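Sulfite dehydrogenase (Paracoccus pantotrophus, PDB 2XTS) oxidises protein-bound sulfane sulfur in the Sox pathway, using a molybdenum cofactor and passing the electrons on to heme c. Local coordinates at residues R111-N123 with R212-V224. Numbering follows the deposited sequence. Where two conformers were deposited one is given.
Sequences RTTTTAFCECAAN and RLVVPGWEGNMWV. With CO (cobalt (II) ion), chain G; MTE (phosphonic acidmono-(2-amino-5,6-dimercapto-4-oxo-3,7,8a,9,10,10a-hexahydro-4H-8-oxa-1,3,9,10-tetraaza-anthracen-7-ylmethyl)ester), chain E; 2MO (molybdenum (IV)oxide), chain F.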
loop_
_atom_site.group_PDB
_atom_site.type_symbol
_atom_site.label_atom_id
_atom_site.label_comp_id
_atom_site.label_asym_id
_atom_site.label_seq_id
_atom_site.Cartn_x
_atom_site.Cartn_y
_atom_site.Cartn_z
ATOM N N ARG A 111 -4.885 17.453 9.981
ATOM C CA ARG A 111 -5.056 16.108 9.445
ATOM C C ARG A 111 -5.007 15.014 10.481
ATOM O O ARG A 111 -4.381 15.165 11.513
ATOM C CB ARG A 111 -3.992 15.830 8.388
ATOM C CG ARG A 111 -4.076 16.796 7.218
ATOM C CD ARG A 111 -2.978 16.585 6.192
ATOM N NE ARG A 111 -3.028 17.645 5.198
ATOM C CZ ARG A 111 -2.069 17.921 4.325
ATOM N NH1 ARG A 111 -0.995 17.147 4.231
ATOM N NH2 ARG A 111 -2.221 18.951 3.525
ATOM N N THR A 112 -5.706 13.932 10.187
ATOM C CA THR A 112 -5.715 12.735 11.003
ATOM C C THR A 112 -5.526 11.530 10.078
ATOM O O THR A 112 -5.554 11.647 8.864
ATOM C CB THR A 112 -7.060 12.573 11.737
ATOM O OG1 THR A 112 -8.119 12.605 10.779
ATOM C CG2 THR A 112 -7.257 13.670 12.791
ATOM N N THR A 113 -5.357 10.365 10.684
ATOM C CA THR A 113 -5.199 9.129 9.964
ATOM C C THR A 113 -5.996 8.016 10.612
ATOM O O THR A 113 -6.195 8.001 11.825
ATOM C CB THR A 113 -3.710 8.720 9.851
ATOM O OG1 THR A 113 -3.575 7.573 8.997
ATOM C CG2 THR A 113 -3.130 8.378 11.190
ATOM N N THR A 114 -6.453 7.074 9.801
ATOM C CA THR A 114 -6.932 5.806 10.327
ATOM C C THR A 114 -6.669 4.742 9.291
ATOM O O THR A 114 -6.573 5.040 8.115
ATOM C CB THR A 114 -8.435 5.863 10.669
ATOM O OG1 THR A 114 -8.773 4.751 11.498
ATOM C CG2 THR A 114 -9.277 5.817 9.417
ATOM N N THR A 115 -6.508 3.523 9.764
ATOM C CA THR A 115 -6.409 2.344 8.916
ATOM C C THR A 115 -7.688 1.550 9.147
ATOM O O THR A 115 -8.020 1.207 10.266
ATOM C CB THR A 115 -5.159 1.530 9.257
ATOM O OG1 THR A 115 -4.058 2.383 9.009
ATOM C CG2 THR A 115 -5.044 0.306 8.379
ATOM N N ALA A 116 -8.434 1.284 8.087
ATOM C CA ALA A 116 -9.788 0.770 8.216
ATOM C C ALA A 116 -10.185 -0.054 7.041
ATOM O O ALA A 116 -9.872 0.282 5.894
ATOM C CB ALA A 116 -10.779 1.930 8.369
ATOM N N PHE A 117 -10.968 -1.094 7.325
ATOM C CA PHE A 117 -11.528 -1.886 6.272
ATOM C C PHE A 117 -12.826 -1.263 5.760
ATOM O O PHE A 117 -13.666 -0.775 6.537
ATOM C CB PHE A 117 -11.777 -3.353 6.724
ATOM C CG PHE A 117 -12.935 -3.541 7.689
ATOM C CD1 PHE A 117 -14.253 -3.604 7.237
ATOM C CD2 PHE A 117 -12.706 -3.653 9.051
ATOM C CE1 PHE A 117 -15.303 -3.771 8.122
ATOM C CE2 PHE A 117 -13.745 -3.800 9.908
ATOM C CZ PHE A 117 -15.048 -3.844 9.455
ATOM N N CYS A 118 -12.984 -1.313 4.436
ATOM C CA CYS A 118 -14.220 -0.942 3.755
ATOM C C CYS A 118 -14.809 -2.235 3.218
ATOM O O CYS A 118 -14.244 -2.806 2.296
ATOM C CB CYS A 118 -13.923 0.021 2.611
ATOM S SG CYS A 118 -15.381 0.505 1.675
ATOM N N GLU A 119 -15.863 -2.741 3.869
ATOM C CA GLU A 119 -16.516 -3.975 3.467
ATOM C C GLU A 119 -17.900 -3.636 2.942
ATOM O O GLU A 119 -18.715 -3.042 3.648
ATOM C CB GLU A 119 -16.614 -4.989 4.597
ATOM C CG GLU A 119 -17.203 -6.304 4.131
ATOM C CD GLU A 119 -17.358 -7.365 5.204
ATOM O OE1 GLU A 119 -17.359 -7.029 6.413
ATOM O OE2 GLU A 119 -17.508 -8.543 4.783
ATOM N N CYS A 120 -18.175 -4.012 1.703
ATOM C CA CYS A 120 -19.528 -3.824 1.178
ATOM C C CYS A 120 -20.527 -4.611 2.041
ATOM O O CYS A 120 -20.273 -5.727 2.439
ATOM C CB CYS A 120 -19.587 -4.325 -0.250
ATOM S SG CYS A 120 -21.184 -4.011 -1.062
ATOM N N ALA A 121 -21.667 -3.989 2.313
ATOM C CA ALA A 121 -22.732 -4.618 3.059
ATOM C C ALA A 121 -23.107 -5.962 2.457
ATOM O O ALA A 121 -23.527 -6.882 3.187
ATOM C CB ALA A 121 -23.958 -3.718 3.062
ATOM N N ALA A 122 -22.996 -6.046 1.128
ATOM C CA ALA A 122 -23.377 -7.224 0.352
ATOM C C ALA A 122 -22.305 -8.311 0.275
ATOM O O ALA A 122 -22.510 -9.304 -0.405
ATOM C CB ALA A 122 -23.837 -6.803 -1.052
ATOM N N ASN A 123 -21.166 -8.133 0.951
ATOM C CA ASN A 123 -20.091 -9.118 0.864
ATOM C C ASN A 123 -20.602 -10.473 1.378
ATOM O O ASN A 123 -21.151 -10.568 2.472
ATOM C CB ASN A 123 -18.880 -8.640 1.656
ATOM C CG ASN A 123 -17.605 -9.362 1.292
ATOM O OD1 ASN A 123 -17.429 -9.828 0.161
ATOM N ND2 ASN A 123 -16.680 -9.410 2.242
ATOM N N ARG A 212 -13.237 11.149 -0.283
ATOM C CA ARG A 212 -14.297 10.221 0.111
ATOM C C ARG A 212 -14.497 10.265 1.615
ATOM O O ARG A 212 -13.592 10.660 2.348
ATOM C CB ARG A 212 -13.993 8.776 -0.311
ATOM C CG ARG A 212 -12.993 8.057 0.603
ATOM C CD ARG A 212 -12.773 6.618 0.203
ATOM N NE ARG A 212 -14.032 5.873 0.201
ATOM C CZ ARG A 212 -14.210 4.727 -0.444
ATOM N NH1 ARG A 212 -13.182 4.077 -0.971
ATOM N NH2 ARG A 212 -15.421 4.181 -0.495
ATOM N N LEU A 213 -15.647 9.784 2.077
ATOM C CA LEU A 213 -15.785 9.466 3.478
ATOM C C LEU A 213 -15.201 8.111 3.824
ATOM O O LEU A 213 -15.352 7.153 3.073
ATOM C CB LEU A 213 -17.255 9.484 3.900
ATOM C CG LEU A 213 -17.986 10.816 3.726
ATOM C CD1 LEU A 213 -19.406 10.751 4.297
ATOM C CD2 LEU A 213 -17.204 11.968 4.355
ATOM N N VAL A 214 -14.575 8.073 4.991
ATOM C CA VAL A 214 -14.076 6.869 5.645
ATOM C C VAL A 214 -14.867 6.765 6.945
ATOM O O VAL A 214 -14.886 7.720 7.748
ATOM C CB VAL A 214 -12.545 6.924 5.874
ATOM C CG1 VAL A 214 -12.094 5.820 6.807
ATOM C CG2 VAL A 214 -11.862 6.819 4.538
ATOM N N VAL A 215 -15.588 5.644 7.116
ATOM C CA VAL A 215 -16.569 5.466 8.212
ATOM C C VAL A 215 -16.219 4.181 8.968
ATOM O O VAL A 215 -16.747 3.104 8.671
ATOM C CB VAL A 215 -18.009 5.400 7.641
ATOM C CG1 VAL A 215 -19.025 5.485 8.779
ATOM C CG2 VAL A 215 -18.228 6.494 6.556
ATOM N N PRO A 216 -15.265 4.262 9.899
ATOM C CA PRO A 216 -14.685 3.043 10.438
ATOM C C PRO A 216 -15.712 2.072 11.030
ATOM O O PRO A 216 -16.562 2.437 11.840
ATOM C CB PRO A 216 -13.716 3.554 11.477
ATOM C CG PRO A 216 -13.272 4.848 10.902
ATOM C CD PRO A 216 -14.514 5.441 10.357
ATOM N N GLY A 217 -15.641 0.843 10.551
ATOM C CA GLY A 217 -16.476 -0.225 11.050
ATOM C C GLY A 217 -17.857 -0.325 10.437
ATOM O O GLY A 217 -18.582 -1.272 10.736
ATOM N N TRP A 218 -18.244 0.655 9.626
ATOM C CA TRP A 218 -19.595 0.747 9.087
ATOM C C TRP A 218 -19.624 0.311 7.616
ATOM O O TRP A 218 -18.606 0.358 6.904
ATOM C CB TRP A 218 -20.146 2.161 9.264
ATOM C CG TRP A 218 -20.576 2.485 10.662
ATOM C CD1 TRP A 218 -20.184 1.843 11.800
ATOM C CD2 TRP A 218 -21.523 3.485 11.072
ATOM N NE1 TRP A 218 -20.824 2.387 12.886
ATOM C CE2 TRP A 218 -21.645 3.395 12.466
ATOM C CE3 TRP A 218 -22.289 4.429 10.392
ATOM C CZ2 TRP A 218 -22.523 4.203 13.181
ATOM C CZ3 TRP A 218 -23.160 5.220 11.094
ATOM C CH2 TRP A 218 -23.267 5.116 12.473
ATOM N N GLU A 219 -20.783 -0.172 7.183
ATOM C CA GLU A 219 -20.962 -0.759 5.879
ATOM C C GLU A 219 -20.472 0.148 4.781
ATOM O O GLU A 219 -20.643 1.366 4.810
ATOM C CB GLU A 219 -22.442 -1.164 5.698
ATOM C CG GLU A 219 -23.417 0.003 5.557
ATOM C CD GLU A 219 -24.890 -0.383 5.672
ATOM O OE1 GLU A 219 -25.190 -1.584 5.856
ATOM O OE2 GLU A 219 -25.746 0.537 5.596
ATOM N N GLY A 220 -19.880 -0.482 3.770
ATOM C CA GLY A 220 -19.191 0.262 2.716
ATOM C C GLY A 220 -20.058 1.291 2.019
ATOM O O GLY A 220 -19.563 2.305 1.545
ATOM N N ASN A 221 -21.356 1.024 1.875
ATOM C CA ASN A 221 -22.209 2.000 1.214
ATOM C C ASN A 221 -22.119 3.390 1.828
ATOM O O ASN A 221 -22.318 4.388 1.125
ATOM C CB ASN A 221 -23.665 1.519 1.167
ATOM C CG ASN A 221 -24.550 2.457 0.369
ATOM O OD1 ASN A 221 -25.336 3.219 0.950
ATOM N ND2 ASN A 221 -24.354 2.503 -0.944
ATOM N N MET A 222 -21.816 3.478 3.110
ATOM C CA MET A 222 -21.792 4.766 3.758
ATOM C C MET A 222 -20.495 5.524 3.482
ATOM O O MET A 222 -20.400 6.700 3.810
ATOM C CB MET A 222 -22.062 4.578 5.228
ATOM C CG MET A 222 -23.406 3.917 5.473
ATOM S SD MET A 222 -23.730 3.698 7.240
ATOM C CE MET A 222 -24.425 5.283 7.672
ATOM N N TRP A 223 -19.512 4.850 2.868
ATOM C CA TRP A 223 -18.227 5.477 2.553
ATOM C C TRP A 223 -18.383 6.265 1.254
ATOM O O TRP A 223 -17.855 5.886 0.195
ATOM C CB TRP A 223 -17.121 4.417 2.452
ATOM C CG TRP A 223 -16.793 3.680 3.719
ATOM C CD1 TRP A 223 -17.654 3.083 4.596
ATOM C CD2 TRP A 223 -15.490 3.336 4.135
ATOM N NE1 TRP A 223 -16.949 2.454 5.587
ATOM C CE2 TRP A 223 -15.610 2.606 5.328
ATOM C CE3 TRP A 223 -14.218 3.660 3.661
ATOM C CZ2 TRP A 223 -14.509 2.146 6.026
ATOM C CZ3 TRP A 223 -13.130 3.203 4.336
ATOM C CH2 TRP A 223 -13.273 2.448 5.513
ATOM N N VAL A 224 -19.158 7.343 1.317
ATOM C CA VAL A 224 -19.552 8.101 0.140
ATOM C C VAL A 224 -18.293 8.602 -0.601
ATOM O O VAL A 224 -17.440 9.278 -0.018
ATOM C CB VAL A 224 -20.495 9.268 0.520
ATOM C CG1 VAL A 224 -20.846 10.091 -0.720
ATOM C CG2 VAL A 224 -21.752 8.763 1.193
HETATM CO CO CO G . -26.731 -2.485 6.913
HETATM N N1 MTE E . -20.169 6.662 -3.244
HETATM C C2 MTE E . -20.763 7.168 -4.320
HETATM N N2 MTE E . -20.741 8.505 -4.504
HETATM N N3 MTE E . -21.360 6.388 -5.241
HETATM C C4 MTE E . -21.415 5.029 -5.127
HETATM O O4 MTE E . -21.977 4.377 -6.031
HETATM N N5 MTE E . -20.868 3.058 -3.674
HETATM C C6 MTE E . -20.754 2.771 -2.263
HETATM C C7 MTE E . -19.598 3.467 -1.562
HETATM N N8 MTE E . -19.604 4.873 -1.872
HETATM C C9 MTE E . -20.816 4.409 -3.963
HETATM C C10 MTE E . -20.185 5.317 -2.997
HETATM C "C1'" MTE E . -20.685 1.285 -1.961
HETATM S "S1'" MTE E . -22.147 0.331 -2.081
HETATM C "C2'" MTE E . -19.546 0.698 -1.523
HETATM S "S2'" MTE E . -19.501 -0.940 -1.004
HETATM C "C3'" MTE E . -18.275 1.517 -1.448
HETATM O "O3'" MTE E . -18.392 2.848 -1.977
HETATM C "C4'" MTE E . -17.177 0.845 -2.252
HETATM O "O4'" MTE E . -15.955 1.582 -2.106
HETATM P P MTE E . -14.821 1.279 -3.199
HETATM O O1P MTE E . -14.570 -0.238 -2.944
HETATM O O2P MTE E . -15.355 1.483 -4.579
HETATM O O3P MTE E . -13.655 2.111 -2.790
HETATM MO MO 2MO F . -21.754 -1.697 -0.923
HETATM O OT1 2MO F . -22.312 -1.520 0.773
HETATM O OT2 2MO F . -23.169 -2.302 -2.135
HETATM O O HOH W 1 -13.483 -0.052 9.149
HETATM O O HOH W 2 -16.553 -1.352 6.276
HETATM O O HOH W 3 -27.875 -0.682 6.631
HETATM O O HOH W 4 -27.776 -3.436 5.330
#
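With SG trans to its own backbone N (chi1 178°), C118 lays both side-chain atoms on the indole of W223, whose CG is turned trans to its carbonyl carbon (chi1 -65°). C118 CB sits over the six-membered ring, 3.7 Å from its centroid, in a CH-pi contact; SG lies over the five-membered ring, a sulfur-aromatic contact. The backbone of V214 and V215 backs the opposite face, A116 CB meets the rim at CH2, and NE1 bonds to W218 O (3.0 Å). Replacing W223 by an alanine is likely to open a gap beneath C118 and leave W218 O without this donor. Farther along, G220 N donates to E119 O (2.8 Å), the direct hydrogen bond joining the two segments, and G220 CA lies against C118 SG. This close passage forms one side of the molybdenum site, which R74 and Y246 help complete: C120 SG binds the metal (2.4 Å), as do both dithiolene sulfurs, and A121 N donates to the molybdenum-bound oxygen OT1 (3.0 Å). R212 grips the cofactor's phosphate, NH1 to O3P (2.7 Å), while NH2 bonds to W223 O and O4', both near the guanidinium plane. E219 OE1 binds cobalt with T259 and H369, and its OE2 pairs with R181. Water 1 links F117 O to G217 N; water 2 links F117 O to W218 O and E119 N. The short strand segments 112-119 and 212-214 lie at 106° within one curled antiparallel sheet, joined through 143-152 and 193-198.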